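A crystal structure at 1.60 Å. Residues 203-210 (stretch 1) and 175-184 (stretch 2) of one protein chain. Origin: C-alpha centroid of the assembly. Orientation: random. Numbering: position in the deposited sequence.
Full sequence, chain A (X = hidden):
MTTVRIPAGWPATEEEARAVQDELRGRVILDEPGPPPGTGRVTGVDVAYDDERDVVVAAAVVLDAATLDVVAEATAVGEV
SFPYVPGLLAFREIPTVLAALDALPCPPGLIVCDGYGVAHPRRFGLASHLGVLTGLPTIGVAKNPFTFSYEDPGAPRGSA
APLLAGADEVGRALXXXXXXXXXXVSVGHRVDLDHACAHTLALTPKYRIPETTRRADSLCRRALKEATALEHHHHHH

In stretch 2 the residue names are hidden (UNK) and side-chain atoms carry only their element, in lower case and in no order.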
ATOM      1  N   LEU A 203      -2.407  -4.472  -2.413  1.00  4.28           N
ATOM      2  CA  LEU A 203      -3.014  -5.708  -2.915  1.00  6.58           C
ATOM      3  C   LEU A 203      -2.985  -5.795  -4.433  1.00  7.97           C
ATOM      4  O   LEU A 203      -3.435  -6.784  -5.011  1.00  6.77           O
ATOM      5  CB  LEU A 203      -4.467  -5.806  -2.435  1.00  5.15           C
ATOM      6  CG  LEU A 203      -4.660  -6.041  -0.939  1.00  6.04           C
ATOM      7  CD1 LEU A 203      -6.128  -5.858  -0.553  1.00  5.77           C
ATOM      8  CD2 LEU A 203      -4.193  -7.449  -0.604  1.00  8.27           C
ATOM      9  N   THR A 204      -2.437  -4.765  -5.073  1.00  7.36           N
ATOM     10  CA  THR A 204      -2.387  -4.712  -6.533  1.00  5.97           C
ATOM     11  C   THR A 204      -1.012  -4.462  -7.168  1.00  8.69           C
ATOM     12  O   THR A 204      -0.909  -3.762  -8.176  1.00  9.06           O
ATOM     13  CB  THR A 204      -3.350  -3.625  -7.062  1.00  6.60           C
ATOM     14  OG1 THR A 204      -3.086  -2.386  -6.398  1.00  5.65           O
ATOM     15  CG2 THR A 204      -4.795  -4.014  -6.796  1.00  3.65           C
ATOM     16  N   PRO A 205       0.061  -5.035  -6.605  1.00 10.97           N
ATOM     17  CA  PRO A 205       1.365  -4.787  -7.225  1.00 12.86           C
ATOM     18  C   PRO A 205       1.477  -5.366  -8.637  1.00 11.01           C
ATOM     19  O   PRO A 205       2.241  -4.860  -9.460  1.00 15.96           O
ATOM     20  CB  PRO A 205       2.335  -5.450  -6.252  1.00 15.71           C
ATOM     21  CG  PRO A 205       1.550  -6.626  -5.767  1.00 16.33           C
ATOM     22  CD  PRO A 205       0.182  -6.002  -5.500  1.00 14.55           C
ATOM     23  N   LYS A 206       0.696  -6.406  -8.915  1.00  8.96           N
ATOM     24  CA  LYS A 206       0.745  -7.083 -10.206  1.00 12.44           C
ATOM     25  C   LYS A 206      -0.486  -6.891 -11.086  1.00 14.93           C
ATOM     26  O   LYS A 206      -0.360  -6.779 -12.302  1.00 23.77           O
ATOM     27  CB  LYS A 206       0.960  -8.586  -9.993  1.00 15.33           C
ATOM     28  CG  LYS A 206       2.136  -8.932  -9.097  1.00 23.95           C
ATOM     29  CD  LYS A 206       2.159 -10.418  -8.781  1.00 25.04           C
ATOM     30  CE  LYS A 206       3.245 -10.755  -7.772  1.00 31.43           C
ATOM     31  NZ  LYS A 206       3.244 -12.207  -7.431  1.00 29.69           N
ATOM     32  N   TYR A 207      -1.665  -6.852 -10.477  1.00 10.17           N
ATOM     33  CA  TYR A 207      -2.900  -6.707 -11.234  1.00 10.10           C
ATOM     34  C   TYR A 207      -3.690  -5.456 -10.893  1.00  7.46           C
ATOM     35  O   TYR A 207      -3.417  -4.776  -9.905  1.00  8.77           O
ATOM     36  CB  TYR A 207      -3.807  -7.918 -10.999  1.00  9.24           C
ATOM     37  CG  TYR A 207      -3.126  -9.255 -11.147  1.00 17.59           C
ATOM     38  CD1 TYR A 207      -2.606  -9.922 -10.036  1.00 18.72           C
ATOM     39  CD2 TYR A 207      -3.001  -9.858 -12.398  1.00 21.31           C
ATOM     40  CE1 TYR A 207      -1.981 -11.157 -10.171  1.00 22.27           C
ATOM     41  CE2 TYR A 207      -2.375 -11.093 -12.541  1.00 29.65           C
ATOM     42  CZ  TYR A 207      -1.869 -11.734 -11.426  1.00 28.67           C
ATOM     43  OH  TYR A 207      -1.246 -12.954 -11.572  1.00 34.91           O
ATOM     44  N   ARG A 208      -4.691  -5.171 -11.719  1.00  5.56           N
ATOM     45  CA  ARG A 208      -5.559  -4.027 -11.494  1.00  5.46           C
ATOM     46  C   ARG A 208      -6.508  -4.326 -10.333  1.00  4.64           C
ATOM     47  O   ARG A 208      -6.803  -3.452  -9.523  1.00  5.89           O
ATOM     48  CB  ARG A 208      -6.372  -3.731 -12.756  1.00  5.86           C
ATOM     49  CG  ARG A 208      -7.488  -2.723 -12.545  1.00  5.22           C
ATOM     50  CD  ARG A 208      -8.352  -2.560 -13.783  1.00  7.27           C
ATOM     51  NE  ARG A 208      -9.463  -1.655 -13.506  1.00  5.49           N
ATOM     52  CZ  ARG A 208     -10.745  -1.999 -13.553  1.00  4.49           C
ATOM     53  NH1 ARG A 208     -11.098  -3.241 -13.877  1.00  7.32           N
ATOM     54  NH2 ARG A 208     -11.677  -1.101 -13.266  1.00  6.22           N
ATOM     55  N   ILE A 209      -6.980  -5.568 -10.272  1.00  4.32           N
ATOM     56  CA  ILE A 209      -7.917  -6.017  -9.240  1.00  5.90           C
ATOM     57  C   ILE A 209      -7.180  -6.580  -8.025  1.00  7.71           C
ATOM     58  O   ILE A 209      -6.242  -7.358  -8.177  1.00  6.25           O
ATOM     59  CB  ILE A 209      -8.845  -7.125  -9.807  1.00  6.02           C
ATOM     60  CG1 ILE A 209      -9.558  -6.621 -11.065  1.00  5.13           C
ATOM     61  CG2 ILE A 209      -9.858  -7.564  -8.756  1.00  9.22           C
ATOM     62  CD1 ILE A 209     -10.413  -5.373 -10.853  1.00  9.00           C
ATOM     63  N   PRO A 210      -7.594  -6.194  -6.803  1.00  3.78           N
ATOM     64  CA  PRO A 210      -6.940  -6.690  -5.589  1.00  5.60           C
ATOM     65  C   PRO A 210      -6.879  -8.211  -5.553  1.00  5.47           C
ATOM     66  O   PRO A 210      -7.845  -8.884  -5.921  1.00  8.27           O
ATOM     67  CB  PRO A 210      -7.817  -6.135  -4.473  1.00  8.69           C
ATOM     68  CG  PRO A 210      -8.277  -4.836  -5.032  1.00 13.19           C
ATOM     69  CD  PRO A 210      -8.615  -5.185  -6.473  1.00  5.78           C
ATOM     70  N   UNK A 175      -5.821   4.609  -9.275  1.00  5.94           N
ATOM     71  CA  UNK A 175      -5.046   3.994 -10.341  1.00  4.75           C
ATOM     72  C   UNK A 175      -4.192   2.898  -9.709  1.00  5.44           C
ATOM     73  O   UNK A 175      -3.194   3.194  -9.050  1.00  6.13           O
ATOM     74  n   UNK A 175      -5.851   7.553 -15.099  1.00  7.76           N
ATOM     75  c   UNK A 175      -4.395   4.590 -13.469  1.00  6.97           C
ATOM     76  c   UNK A 175      -5.588   6.280 -14.828  1.00  8.58           C
ATOM     77  c   UNK A 175      -3.449   4.555 -12.274  1.00  9.15           C
ATOM     78  n   UNK A 175      -4.744   5.962 -13.849  1.00  6.71           N
ATOM     79  n   UNK A 175      -6.180   5.329 -15.535  1.00 10.84           N
ATOM     80  c   UNK A 175      -4.138   5.043 -11.006  1.00  7.60           C
ATOM     81  N   UNK A 176      -4.584   1.637  -9.887  1.00  5.91           N
ATOM     82  CA  UNK A 176      -3.822   0.525  -9.321  1.00  4.69           C
ATOM     83  C   UNK A 176      -2.764   0.037 -10.300  1.00  8.62           C
ATOM     84  O   UNK A 176      -1.776  -0.569  -9.900  1.00  7.62           O
ATOM     85  o   UNK A 176      -5.638  -0.955  -9.994  1.00  5.53           O
ATOM     86  c   UNK A 176      -4.748  -0.647  -8.913  1.00  6.36           C
ATOM     87  c   UNK A 176      -5.565  -0.272  -7.678  1.00  8.57           C
ATOM     88  N   UNK A 177      -2.974   0.306 -11.585  1.00  5.62           N
ATOM     89  CA  UNK A 177      -2.002  -0.070 -12.607  1.00  7.73           C
ATOM     90  C   UNK A 177      -1.805   1.095 -13.575  1.00  8.88           C
ATOM     91  O   UNK A 177      -2.767   1.711 -14.035  1.00 10.30           O
ATOM     92  n   UNK A 177      -0.624  -3.300 -10.932  1.00 12.11           N
ATOM     93  c   UNK A 177      -0.827  -2.865 -12.172  1.00 15.73           C
ATOM     94  c   UNK A 177      -2.273  -2.622 -12.582  1.00 11.93           C
ATOM     95  o   UNK A 177       0.098  -2.672 -12.968  1.00 22.95           O
ATOM     96  c   UNK A 177      -2.454  -1.321 -13.363  1.00 10.95           C
ATOM     97  N   UNK A 178      -0.540   1.382 -13.864  1.00 12.63           N
ATOM     98  CA  UNK A 178      -0.142   2.472 -14.743  1.00 14.16           C
ATOM     99  C   UNK A 178      -0.861   2.485 -16.082  1.00 15.42           C
ATOM    100  O   UNK A 178      -0.857   1.494 -16.811  1.00 16.87           O
ATOM    101  c   UNK A 178       1.368   2.408 -14.978  1.00 16.83           C
ATOM    102  o   UNK A 178       1.844   3.600 -15.561  1.00 25.26           O
ATOM    103  N   UNK A 179      -1.478   3.623 -16.391  1.00 20.32           N
ATOM    104  CA  UNK A 179      -2.187   3.789 -17.648  1.00 18.72           C
ATOM    105  C   UNK A 179      -3.399   2.902 -17.852  1.00 24.19           C
ATOM    106  O   UNK A 179      -4.000   2.912 -18.926  1.00 25.55           O
ATOM    107  N   UNK A 180      -3.758   2.142 -16.822  1.00 16.74           N
ATOM    108  CA  UNK A 180      -4.900   1.227 -16.868  1.00 13.96           C
ATOM    109  C   UNK A 180      -6.098   1.834 -16.123  1.00  8.27           C
ATOM    110  O   UNK A 180      -5.924   2.608 -15.191  1.00 10.65           O
ATOM    111  c   UNK A 180      -5.735  -1.062 -16.203  1.00 15.59           C
ATOM    112  c   UNK A 180      -4.537  -0.128 -16.203  1.00 15.96           C
ATOM    113  c   UNK A 180      -3.366  -0.768 -16.941  1.00 18.24           C
ATOM    114  N   UNK A 181      -7.307   1.478 -16.553  1.00  7.55           N
ATOM    115  CA  UNK A 181      -8.551   1.944 -15.933  1.00  9.64           C
ATOM    116  C   UNK A 181      -8.480   1.798 -14.403  1.00  5.53           C
ATOM    117  O   UNK A 181      -8.069   0.762 -13.895  1.00  8.22           O
ATOM    118  n   UNK A 181     -13.888   1.247 -15.234  1.00 37.87           N
ATOM    119  c   UNK A 181     -12.922   2.249 -14.678  1.00 20.39           C
ATOM    120  c   UNK A 181      -9.713   1.117 -16.492  1.00 13.57           C
ATOM    121  c   UNK A 181     -11.668   2.365 -15.526  1.00 32.07           C
ATOM    122  c   UNK A 181     -10.948   1.036 -15.611  1.00 29.88           C
ATOM    123  N   UNK A 182      -8.879   2.835 -13.646  1.00  5.76           N
ATOM    124  CA  UNK A 182      -8.811   2.713 -12.184  1.00  6.62           C
ATOM    125  C   UNK A 182      -9.906   1.851 -11.567  1.00  5.64           C
ATOM    126  O   UNK A 182     -10.838   1.412 -12.256  1.00  5.72           O
ATOM    127  c   UNK A 182      -8.908   4.161 -11.713  1.00  8.40           C
ATOM    128  c   UNK A 182      -9.802   4.784 -12.752  1.00  7.55           C
ATOM    129  c   UNK A 182      -9.272   4.200 -14.046  1.00  7.52           C
ATOM    130  N   UNK A 183      -9.769   1.585 -10.271  1.00  5.38           N
ATOM    131  CA  UNK A 183     -10.783   0.835  -9.538  1.00  3.81           C
ATOM    132  C   UNK A 183     -11.406   1.875  -8.622  1.00  5.42           C
ATOM    133  O   UNK A 183     -10.911   2.997  -8.535  1.00  7.19           O
ATOM    134  c   UNK A 183      -9.101   0.123  -7.786  1.00  3.57           C
ATOM    135  c   UNK A 183      -9.670  -1.404  -9.683  1.00  9.29           C
ATOM    136  c   UNK A 183     -10.196  -0.347  -8.724  1.00  4.38           C
ATOM    137  N   UNK A 184     -12.484   1.512  -7.942  1.00  4.23           N
ATOM    138  CA  UNK A 184     -13.190   2.461  -7.103  1.00  5.49           C
ATOM    139  C   UNK A 184     -13.242   2.021  -5.662  1.00  5.35           C
ATOM    140  O   UNK A 184     -13.913   1.058  -5.294  1.00  5.55           O
ATOM    141  c   UNK A 184     -14.430   2.088 -10.175  1.00  7.08           C
ATOM    142  c   UNK A 184     -13.955   3.770 -11.844  1.00  6.99           C
ATOM    143  c   UNK A 184     -14.002   4.756 -10.851  1.00  7.16           C
ATOM    144  c   UNK A 184     -14.562   2.685  -7.728  1.00  5.26           C
ATOM    145  c   UNK A 184     -14.258   4.397  -9.533  1.00  4.30           C
ATOM    146  c   UNK A 184     -14.468   3.066  -9.178  1.00  5.37           C
ATOM    147  c   UNK A 184     -14.174   2.432 -11.504  1.00  7.52           C
TER

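Position 175 carries seven side-chain atoms: three carbons in a row, a nitrogen, then a carbon bearing two more nitrogens. That guanidinium makes it Arg 175. Its CA-to-CB bond points away from stretch 1.

Position 176 has one carbon holding an oxygen and a carbon, a branch at CB pointing toward stretch 1. Its oxygen lies 2.8 Å from Arg 208 O, and its CB packs 3.5 Å from Thr 204 OG1. A beta-branched hydroxyl is threonine: Thr 176, whose OG1 donates a hydrogen bond to Arg 208 O.

Position 177 shows three carbons, the third carrying one oxygen and one nitrogen, an amide. The nitrogen sits 2.8 Å from Thr 204 O and 3.3 Å from Tyr 207 O, so it reaches into a bend of backbone carbonyls. This is Gln 177. Both hydrogen bonds from NE2 are weak, the shorter one with an N-H...O angle of only 116°.

Position 178 has one carbon and one oxygen, out of reach of stretch 1: Ser 178. Position 179 has no side-chain atoms, and its phi of 64° suits Gly 179, in the type II turn that starts at Gln 177.

Position 180 closes that turn, its N bonding back to Gln 177 O at 3.0 Å. Three carbons forked at CB, one tip 3.9 Å from Arg 208 CD: Val 180. Its carbonyl O also receives Arg 175 NH1 at 2.8 Å.

Position 181 is four carbons in a row ending in a nitrogen 3.8 Å from Arg 208 NH2: Lys 181. The like charges stand close together, yet Lys 181 O accepts from Arg 208 NE at 2.8 Å.

At position 182 three carbons close a ring onto the backbone N: Pro 182. Its CA-to-CB bond points away, while its O takes Arg 208 NH2 at 2.8 Å, nearly straight at 169°.

Position 183 is again a CB fork of three carbons, aimed toward stretch 1, one tip over a face of the Arg 208 guanidinium and 4.2 Å from Ile 209 CD1: Val 183.

Position 184 has one carbon and a six-carbon ring, Phe 184, buried but not in contact here.

The contact works by exchanging side chains for backbone. Arg 208, extended with chi1 to chi3 all t, lays its guanidinium edge against two successive carbonyls; in return Thr 176 and Gln 177 address carbonyls of stretch 1. The rule is reciprocal: polar side chains satisfy loop backbone, and valines pack beside the arginine.

Stretch 2 (175-184) RTQSGVKPVF
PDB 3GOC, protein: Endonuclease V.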